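Local structure of ubiquitin-conjugating enzyme (Plasmodium vivax, 2FO3) at residues Arg36-Tyr42 with Tyr55-Phe61; Tyr65-Pro70 with Tyr99-Ile105; Ile90-Leu94 with Ser111-Met115. The protein probably acts as an E2 enzyme, through its UBC domain, accepting activated ubiquitin and passing it on toward substrate proteins. All coordinates share one frame; numbering follows the deposited sequence. Where two conformers were deposited one is given.

Interaction 1 of 3, residues Arg36-Tyr42 with Tyr55-Phe61; sequences RIWIVKY and YKLKIIF
W38, on strand 37-43, and F61, just past the end of strand 54-60, meet edge to face at the end of a UBC-fold hairpin. F61 brings the CE2 corner of its ring over the centre of the indole face, with F61 CE2 3.6 Å from W38 CE2. The F61 plane stands at 72° to the five-membered ring. W38 has CG anti to the carbonyl carbon (chi1 -64°), which sets the indole beside the F61 ring. W38 and V40 touch helix 10-20. F61 also sets its ring edge against the neighbouring backbone, CD2 lying 3.3 Å from R36 O. The strands are antiparallel and share the hydrogen-bonded pairs W38/I59, V40/L57 and Y42/Y55. These side chains share one face. There V40 CG2 reaches diagonally to I59 CD1 at 3.7 Å.

The other face carries I37, I39, K41, K56, K58 and I60. I39 turns CD1 (chi2 -70°) onto the K58 chain, 3.7 Å from K58 CG. K58 is extended beyond CG, and its CE comes 4.0 Å from I37 CG2. K41 NZ and K56 NZ lie 5.7 Å apart. Water 1 accepts a hydrogen bond from each, at 2.9 Å from K41 NZ and weakly from K56 NZ. At the far end, R36 NH1 makes a weak hydrogen bond to F61 O at 3.4 Å.

The W38 face is thus mainly apolar and aromatic, with the hydroxyls of Y42 and Y55 bonded to L45 N and E53 OE1 at its end. The lysine face packs methylenes on isoleucines, and the shared water would probably ease the repulsion between two like charges.

Interaction 2 of 3, residues Tyr65-Pro70 with Tyr99-Ile105; sequences YPLKPP and YNPSLSI
Y99 packs against the P66-L67-K68-P69-P70 stretch, the PxxPP motif that follows the third strand in E2 enzymes. The peptide bond between Y65 and P66 is cis. The facing loop holds an Asx turn, N100 OD1 accepting from S102 N, within a type I turn from N100 to L103. S104 then caps helix 105-116.

The apolar contacts centre on the Y99 ring. P69 CB sits over the middle of one face in a CH-pi contact, 3.5 Å from the ring centroid and 7° off the normal. The opposite face is covered from within its own segment by P101 N, offset toward the rim. P70 CD reaches Y99 CE1 at 3.9 Å. CG of Y99 is anti to the backbone N (chi1 178°), and this swings the ring across to the prolines. On the side nearer the sheet, I105 turns its CD1 to P70 CG at 3.8 Å and toward the hydroxyl of Y65. P101 CB adds a looser contact with L67 CD2. Outside the two segments, the rings of Y65 and F61 pack edge-to-face, and P70 touches L108 of helix 105-116.

The polar contacts meet around the phenol oxygen. Y99 OH donates to P66 O at 2.7 Å, in the carbonyl plane and on a lone pair. Water 2 donates to Y99 OH and, at 2.7 Å, to L103 O. The same water lies 2.7 Å from Y65 OH in a third hydrogen bond, so one water joins both tyrosine hydroxyls to the L103 carbonyl.

Interaction 3 of 3, residues Ile90-Leu94 with Ser111-Met115; sequences ICLSL and SIISM
The backbone of I90-L94 passes one flank of helix segment S111-M115, with L92 CA 7.9 Å from I112 CA and L94 CA 8.3 Å from S111 CA. The backbones do not touch, and side chains bridge the gap. I90 CD1 meets I112 CD1 at 3.9 Å, where the two side chains cross at about a right angle. L92 brings its CD2 branch to I112 CG1 at 4.0 Å. I112 is thus held by two neighbours, one at CG1 and one at CD1.

M115 approaches from one helical turn further on. Its CG is anti to the backbone N, and the side chain bends at chi3 (74°). The bend puts M115 CE 4.0 Å from I90 CG2. M115 SD also lies 4.0 Å from C91 O. The segment I90-L94 follows the last strand of the UBC fold, in the region that carries the active-site cysteine in E2 enzymes. Here that region is laid against the C-terminal helix of the modelled chain, 105-116. On the sheet side, I90 and I112 both touch V72, F74 and L57. C91 itself points away from the helix, and its backbone is hydrogen-bonded to H83.

Nearer the start of the helix segment, L94 sends CD1 to the S111 side chain, 3.4 Å from S111 OG. That hydroxyl is hydrogen-bonded to G107 O, the backbone carbonyl one turn back in the same helix.

How the interactions relate
Interaction 1 lies nearest the centre of the chain and pairs two sheet strands through regular backbone bonds. Interactions 1 and 2 are partly buried, whereas interaction 3 is a surface contact. Interactions 2 and 3 join loops to each other or to helix 105-116. Their segments alternate along the chain, and Y99 CB touches L94 O. I105 opens the helix in interaction 2, and I112 and M115 use its later turns in interaction 3. Both contacts rest on the W38-L57 face of the hairpin, I105 packing on W38, I59 and F61. The chemistry differs too. Interaction 2 mixes proline-aromatic packing with a shared water, whereas interaction 3 is almost wholly aliphatic and thioether.

Interaction 1 of 3, residues Arg36-Tyr42 with Tyr55-Phe61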
# COMPACT_ATOMS: atom_id res chain seq x y z
N ARG A 36 9.19 -9.17 -5.95
CA ARG A 36 8.63 -7.89 -6.40
C ARG A 36 7.15 -7.70 -6.05
O ARG A 36 6.53 -6.70 -6.46
CB ARG A 36 8.90 -7.70 -7.91
CG ARG A 36 10.38 -7.68 -8.20
CD ARG A 36 10.71 -7.11 -9.54
NE ARG A 36 12.10 -6.64 -9.54
CZ ARG A 36 12.47 -5.36 -9.36
NH1 ARG A 36 11.58 -4.39 -9.20
NH2 ARG A 36 13.77 -5.05 -9.36
N ILE A 37 6.57 -8.62 -5.28
CA ILE A 37 5.17 -8.49 -4.84
C ILE A 37 5.03 -8.60 -3.31
O ILE A 37 5.51 -9.57 -2.69
CB ILE A 37 4.22 -9.55 -5.52
CG1 ILE A 37 4.12 -9.31 -7.03
CG2 ILE A 37 2.85 -9.53 -4.89
CD1 ILE A 37 3.21 -10.31 -7.76
N TRP A 38 4.36 -7.60 -2.72
CA TRP A 38 4.00 -7.59 -1.29
C TRP A 38 2.49 -7.57 -1.15
O TRP A 38 1.79 -7.08 -2.02
CB TRP A 38 4.56 -6.34 -0.57
CG TRP A 38 6.05 -6.19 -0.49
CD1 TRP A 38 7.02 -7.08 -0.94
CD2 TRP A 38 6.75 -5.12 0.16
NE1 TRP A 38 8.26 -6.58 -0.64
CE2 TRP A 38 8.13 -5.39 0.04
CE3 TRP A 38 6.35 -3.95 0.84
CZ2 TRP A 38 9.13 -4.52 0.55
CZ3 TRP A 38 7.33 -3.07 1.35
CH2 TRP A 38 8.71 -3.37 1.20
N ILE A 39 1.99 -8.07 -0.03
CA ILE A 39 0.59 -7.94 0.31
C ILE A 39 0.54 -7.37 1.71
O ILE A 39 1.03 -7.98 2.67
CB ILE A 39 -0.21 -9.28 0.33
CG1 ILE A 39 0.06 -10.14 -0.92
CG2 ILE A 39 -1.72 -9.02 0.54
CD1 ILE A 39 -0.50 -9.58 -2.15
N VAL A 40 -0.05 -6.19 1.81
CA VAL A 40 -0.23 -5.53 3.10
C VAL A 40 -1.67 -5.72 3.62
O VAL A 40 -2.66 -5.46 2.91
CB VAL A 40 0.16 -4.02 2.98
CG1 VAL A 40 -0.17 -3.25 4.28
CG2 VAL A 40 1.61 -3.88 2.65
N LYS A 41 -1.78 -6.20 4.86
CA LYS A 41 -3.07 -6.33 5.54
C LYS A 41 -3.32 -5.11 6.43
O LYS A 41 -2.52 -4.79 7.29
CB LYS A 41 -3.10 -7.63 6.38
CG LYS A 41 -4.37 -7.82 7.21
CD LYS A 41 -4.40 -9.20 7.86
CE LYS A 41 -5.49 -9.26 8.95
NZ LYS A 41 -5.82 -10.68 9.41
N TYR A 42 -4.44 -4.44 6.19
CA TYR A 42 -4.85 -3.33 7.01
C TYR A 42 -6.13 -3.69 7.73
O TYR A 42 -7.09 -4.14 7.11
CB TYR A 42 -5.02 -2.06 6.16
CG TYR A 42 -5.75 -0.95 6.85
CD1 TYR A 42 -5.22 -0.36 8.03
CD2 TYR A 42 -6.94 -0.43 6.32
CE1 TYR A 42 -5.91 0.70 8.68
CE2 TYR A 42 -7.61 0.61 6.93
CZ TYR A 42 -7.10 1.17 8.12
OH TYR A 42 -7.80 2.19 8.71
N TYR A 55 -8.84 -5.16 5.07
CA TYR A 55 -8.54 -4.90 3.66
C TYR A 55 -7.11 -5.28 3.34
O TYR A 55 -6.21 -5.16 4.19
CB TYR A 55 -8.87 -3.42 3.28
CG TYR A 55 -10.33 -3.11 3.49
CD1 TYR A 55 -11.30 -3.56 2.58
CD2 TYR A 55 -10.75 -2.42 4.64
CE1 TYR A 55 -12.66 -3.30 2.80
CE2 TYR A 55 -12.11 -2.16 4.86
CZ TYR A 55 -13.05 -2.61 3.94
OH TYR A 55 -14.36 -2.36 4.15
N LYS A 56 -6.90 -5.74 2.13
CA LYS A 56 -5.58 -6.18 1.69
C LYS A 56 -5.15 -5.39 0.48
O LYS A 56 -5.87 -5.27 -0.50
CB LYS A 56 -5.52 -7.69 1.45
CG LYS A 56 -5.41 -8.45 2.77
CD LYS A 56 -5.22 -9.91 2.59
CE LYS A 56 -5.01 -10.57 3.96
NZ LYS A 56 -5.00 -12.05 3.89
N LEU A 57 -3.94 -4.86 0.56
CA LEU A 57 -3.36 -4.02 -0.48
C LEU A 57 -2.24 -4.79 -1.17
O LEU A 57 -1.25 -5.24 -0.51
CB LEU A 57 -2.81 -2.77 0.21
CG LEU A 57 -2.68 -1.36 -0.33
CD1 LEU A 57 -3.98 -0.82 -0.94
CD2 LEU A 57 -2.21 -0.45 0.83
N LYS A 58 -2.36 -4.95 -2.48
CA LYS A 58 -1.29 -5.60 -3.24
C LYS A 58 -0.35 -4.54 -3.80
O LYS A 58 -0.80 -3.54 -4.36
CB LYS A 58 -1.83 -6.48 -4.34
CG LYS A 58 -0.71 -7.23 -5.06
CD LYS A 58 -1.26 -8.52 -5.72
CE LYS A 58 -0.45 -8.85 -6.96
NZ LYS A 58 -1.02 -10.07 -7.68
N ILE A 59 0.94 -4.78 -3.64
CA ILE A 59 1.99 -3.86 -4.04
C ILE A 59 2.94 -4.55 -5.00
O ILE A 59 3.56 -5.54 -4.66
CB ILE A 59 2.75 -3.27 -2.83
CG1 ILE A 59 1.78 -2.49 -1.90
CG2 ILE A 59 3.87 -2.32 -3.32
CD1 ILE A 59 2.39 -2.23 -0.52
N ILE A 60 3.02 -4.03 -6.22
CA ILE A 60 3.92 -4.61 -7.22
C ILE A 60 5.01 -3.64 -7.60
O ILE A 60 4.73 -2.52 -8.07
CB ILE A 60 3.15 -5.02 -8.51
CG1 ILE A 60 1.95 -5.91 -8.17
CG2 ILE A 60 4.10 -5.71 -9.51
CD1 ILE A 60 0.93 -6.01 -9.24
N PHE A 61 6.25 -4.06 -7.42
CA PHE A 61 7.40 -3.25 -7.82
C PHE A 61 7.79 -3.54 -9.27
O PHE A 61 8.21 -4.67 -9.58
CB PHE A 61 8.59 -3.53 -6.94
CG PHE A 61 8.35 -3.25 -5.50
CD1 PHE A 61 8.62 -1.98 -4.96
CD2 PHE A 61 7.85 -4.25 -4.65
CE1 PHE A 61 8.39 -1.72 -3.60
CE2 PHE A 61 7.62 -3.99 -3.29
CZ PHE A 61 7.88 -2.73 -2.78
O HOH W 1 -5.94 -12.32 7.08

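Interaction 2 of 3, residues Tyr65-Pro70 with Tyr99-Ile105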
# COMPACT_ATOMS: atom_id res chain seq x y z
N TYR A 65 11.41 0.33 -10.93
CA TYR A 65 11.35 0.83 -9.55
C TYR A 65 12.79 1.16 -9.08
O TYR A 65 13.72 0.36 -9.32
CB TYR A 65 10.67 -0.20 -8.61
CG TYR A 65 10.53 0.30 -7.20
CD1 TYR A 65 9.54 1.22 -6.88
CD2 TYR A 65 11.38 -0.17 -6.17
CE1 TYR A 65 9.42 1.71 -5.56
CE2 TYR A 65 11.27 0.34 -4.83
CZ TYR A 65 10.30 1.27 -4.56
OH TYR A 65 10.15 1.79 -3.29
N PRO A 66 12.98 2.28 -8.35
CA PRO A 66 12.05 3.26 -7.80
C PRO A 66 11.72 4.48 -8.67
O PRO A 66 10.90 5.30 -8.26
CB PRO A 66 12.78 3.72 -6.54
CG PRO A 66 14.25 3.64 -6.89
CD PRO A 66 14.38 2.60 -7.98
N LEU A 67 12.33 4.62 -9.84
CA LEU A 67 12.04 5.77 -10.72
C LEU A 67 10.60 5.69 -11.20
O LEU A 67 9.91 6.69 -11.31
CB LEU A 67 13.03 5.84 -11.89
CG LEU A 67 14.45 6.26 -11.48
CD1 LEU A 67 15.27 6.53 -12.74
CD2 LEU A 67 14.47 7.51 -10.57
N LYS A 68 10.14 4.48 -11.44
CA LYS A 68 8.74 4.25 -11.69
C LYS A 68 8.08 3.81 -10.37
O LYS A 68 8.69 3.04 -9.58
CB LYS A 68 8.54 3.26 -12.84
CG LYS A 68 8.55 3.92 -14.25
CD LYS A 68 9.80 4.79 -14.53
CE LYS A 68 9.59 5.72 -15.75
NZ LYS A 68 10.68 6.79 -15.90
N PRO A 69 6.86 4.31 -10.10
CA PRO A 69 6.18 4.03 -8.85
C PRO A 69 5.72 2.58 -8.72
O PRO A 69 5.52 1.89 -9.75
CB PRO A 69 4.97 4.99 -8.88
CG PRO A 69 4.74 5.26 -10.36
CD PRO A 69 6.08 5.22 -10.97
N PRO A 70 5.53 2.10 -7.47
CA PRO A 70 4.99 0.74 -7.37
C PRO A 70 3.54 0.78 -7.85
O PRO A 70 2.90 1.86 -7.82
CB PRO A 70 5.05 0.44 -5.86
CG PRO A 70 5.00 1.80 -5.20
CD PRO A 70 5.73 2.73 -6.14
N TYR A 99 4.29 11.46 -7.49
CA TYR A 99 5.23 10.46 -7.04
C TYR A 99 6.62 11.05 -6.97
O TYR A 99 7.06 11.79 -7.86
CB TYR A 99 5.21 9.19 -7.93
CG TYR A 99 6.22 8.13 -7.50
CD1 TYR A 99 6.05 7.41 -6.32
CD2 TYR A 99 7.33 7.85 -8.30
CE1 TYR A 99 6.97 6.44 -5.93
CE2 TYR A 99 8.25 6.91 -7.92
CZ TYR A 99 8.07 6.20 -6.74
OH TYR A 99 8.99 5.25 -6.38
N ASN A 100 7.32 10.72 -5.89
CA ASN A 100 8.70 11.10 -5.71
C ASN A 100 9.41 9.78 -5.47
O ASN A 100 8.95 9.00 -4.63
CB ASN A 100 8.78 12.05 -4.51
CG ASN A 100 10.16 12.53 -4.23
OD1 ASN A 100 11.10 11.75 -4.19
ND2 ASN A 100 10.30 13.85 -4.02
N PRO A 101 10.54 9.50 -6.19
CA PRO A 101 11.17 8.18 -6.04
C PRO A 101 11.75 7.94 -4.64
O PRO A 101 12.17 6.81 -4.34
CB PRO A 101 12.29 8.19 -7.09
CG PRO A 101 12.55 9.65 -7.41
CD PRO A 101 11.31 10.40 -7.09
N SER A 102 11.77 8.97 -3.78
CA SER A 102 12.21 8.80 -2.37
C SER A 102 11.12 8.35 -1.40
O SER A 102 11.41 8.00 -0.26
CB SER A 102 12.91 10.08 -1.84
OG SER A 102 14.12 10.21 -2.52
N LEU A 103 9.88 8.35 -1.88
CA LEU A 103 8.74 7.84 -1.13
C LEU A 103 9.06 6.44 -0.57
O LEU A 103 9.55 5.57 -1.31
CB LEU A 103 7.49 7.77 -2.03
CG LEU A 103 6.16 7.12 -1.59
CD1 LEU A 103 5.58 7.79 -0.36
CD2 LEU A 103 5.13 7.08 -2.75
N SER A 104 8.84 6.26 0.73
CA SER A 104 8.90 4.93 1.32
C SER A 104 7.58 4.19 1.08
O SER A 104 6.51 4.82 1.01
CB SER A 104 9.15 5.02 2.84
OG SER A 104 8.02 5.49 3.55
N ILE A 105 7.64 2.86 1.00
CA ILE A 105 6.39 2.10 0.85
C ILE A 105 5.53 2.23 2.12
O ILE A 105 4.30 2.34 2.05
CB ILE A 105 6.68 0.61 0.53
CG1 ILE A 105 7.57 0.50 -0.73
CG2 ILE A 105 5.36 -0.22 0.45
CD1 ILE A 105 7.00 1.17 -2.04
O HOH W 2 8.88 4.20 -3.59

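Interaction 3 of 3, residues Ile90-Leu94 with Ser111-Met115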
# COMPACT_ATOMS: atom_id res chain seq x y z
N ILE A 90 -6.52 2.72 -7.08
CA ILE A 90 -6.62 3.82 -6.15
C ILE A 90 -6.28 5.08 -6.92
O ILE A 90 -5.31 5.10 -7.69
CB ILE A 90 -5.63 3.65 -4.96
CG1 ILE A 90 -5.98 2.35 -4.16
CG2 ILE A 90 -5.59 4.89 -4.05
CD1 ILE A 90 -4.77 1.86 -3.27
N CYS A 91 -7.09 6.12 -6.70
CA CYS A 91 -6.83 7.43 -7.25
C CYS A 91 -6.13 8.24 -6.17
O CYS A 91 -6.75 8.71 -5.21
CB CYS A 91 -8.15 8.13 -7.68
SG CYS A 91 -7.82 9.81 -8.36
N LEU A 92 -4.81 8.37 -6.31
CA LEU A 92 -3.98 9.07 -5.31
C LEU A 92 -2.78 9.68 -6.01
O LEU A 92 -1.96 8.96 -6.56
CB LEU A 92 -3.49 8.09 -4.22
CG LEU A 92 -2.57 8.69 -3.14
CD1 LEU A 92 -3.36 9.55 -2.16
CD2 LEU A 92 -1.80 7.58 -2.38
N SER A 93 -2.68 11.01 -5.95
CA SER A 93 -1.59 11.75 -6.62
C SER A 93 -0.20 11.23 -6.26
O SER A 93 0.68 11.19 -7.12
CB SER A 93 -1.69 13.25 -6.30
OG SER A 93 -2.96 13.76 -6.66
N LEU A 94 0.01 10.86 -4.99
CA LEU A 94 1.34 10.35 -4.55
C LEU A 94 1.80 9.12 -5.33
O LEU A 94 3.00 8.85 -5.42
CB LEU A 94 1.37 10.06 -3.04
CG LEU A 94 1.45 11.27 -2.12
CD1 LEU A 94 1.29 10.83 -0.68
CD2 LEU A 94 2.79 12.04 -2.31
N SER A 111 -0.34 7.00 3.77
CA SER A 111 -1.14 8.00 3.01
C SER A 111 -2.46 7.43 2.52
O SER A 111 -3.47 8.14 2.47
CB SER A 111 -0.34 8.57 1.85
OG SER A 111 0.80 9.28 2.33
N ILE A 112 -2.46 6.15 2.15
CA ILE A 112 -3.70 5.47 1.71
C ILE A 112 -4.62 5.34 2.90
O ILE A 112 -5.80 5.63 2.81
CB ILE A 112 -3.40 4.06 1.06
CG1 ILE A 112 -2.66 4.25 -0.30
CG2 ILE A 112 -4.71 3.20 0.94
CD1 ILE A 112 -1.90 3.00 -0.81
N ILE A 113 -4.05 4.96 4.04
CA ILE A 113 -4.86 4.78 5.24
C ILE A 113 -5.43 6.14 5.62
O ILE A 113 -6.60 6.25 5.98
CB ILE A 113 -4.04 4.16 6.41
CG1 ILE A 113 -3.59 2.75 6.06
CG2 ILE A 113 -4.86 4.14 7.71
CD1 ILE A 113 -2.54 2.20 7.05
N SER A 114 -4.61 7.17 5.53
CA SER A 114 -5.08 8.54 5.75
C SER A 114 -6.27 8.91 4.84
O SER A 114 -7.31 9.42 5.33
CB SER A 114 -3.94 9.54 5.56
OG SER A 114 -4.40 10.84 5.84
N MET A 115 -6.10 8.66 3.53
CA MET A 115 -7.16 8.91 2.51
C MET A 115 -8.46 8.22 2.91
O MET A 115 -9.51 8.84 2.94
CB MET A 115 -6.69 8.46 1.13
CG MET A 115 -7.70 8.67 -0.03
SD MET A 115 -7.25 7.61 -1.42
CE MET A 115 -7.74 6.00 -0.82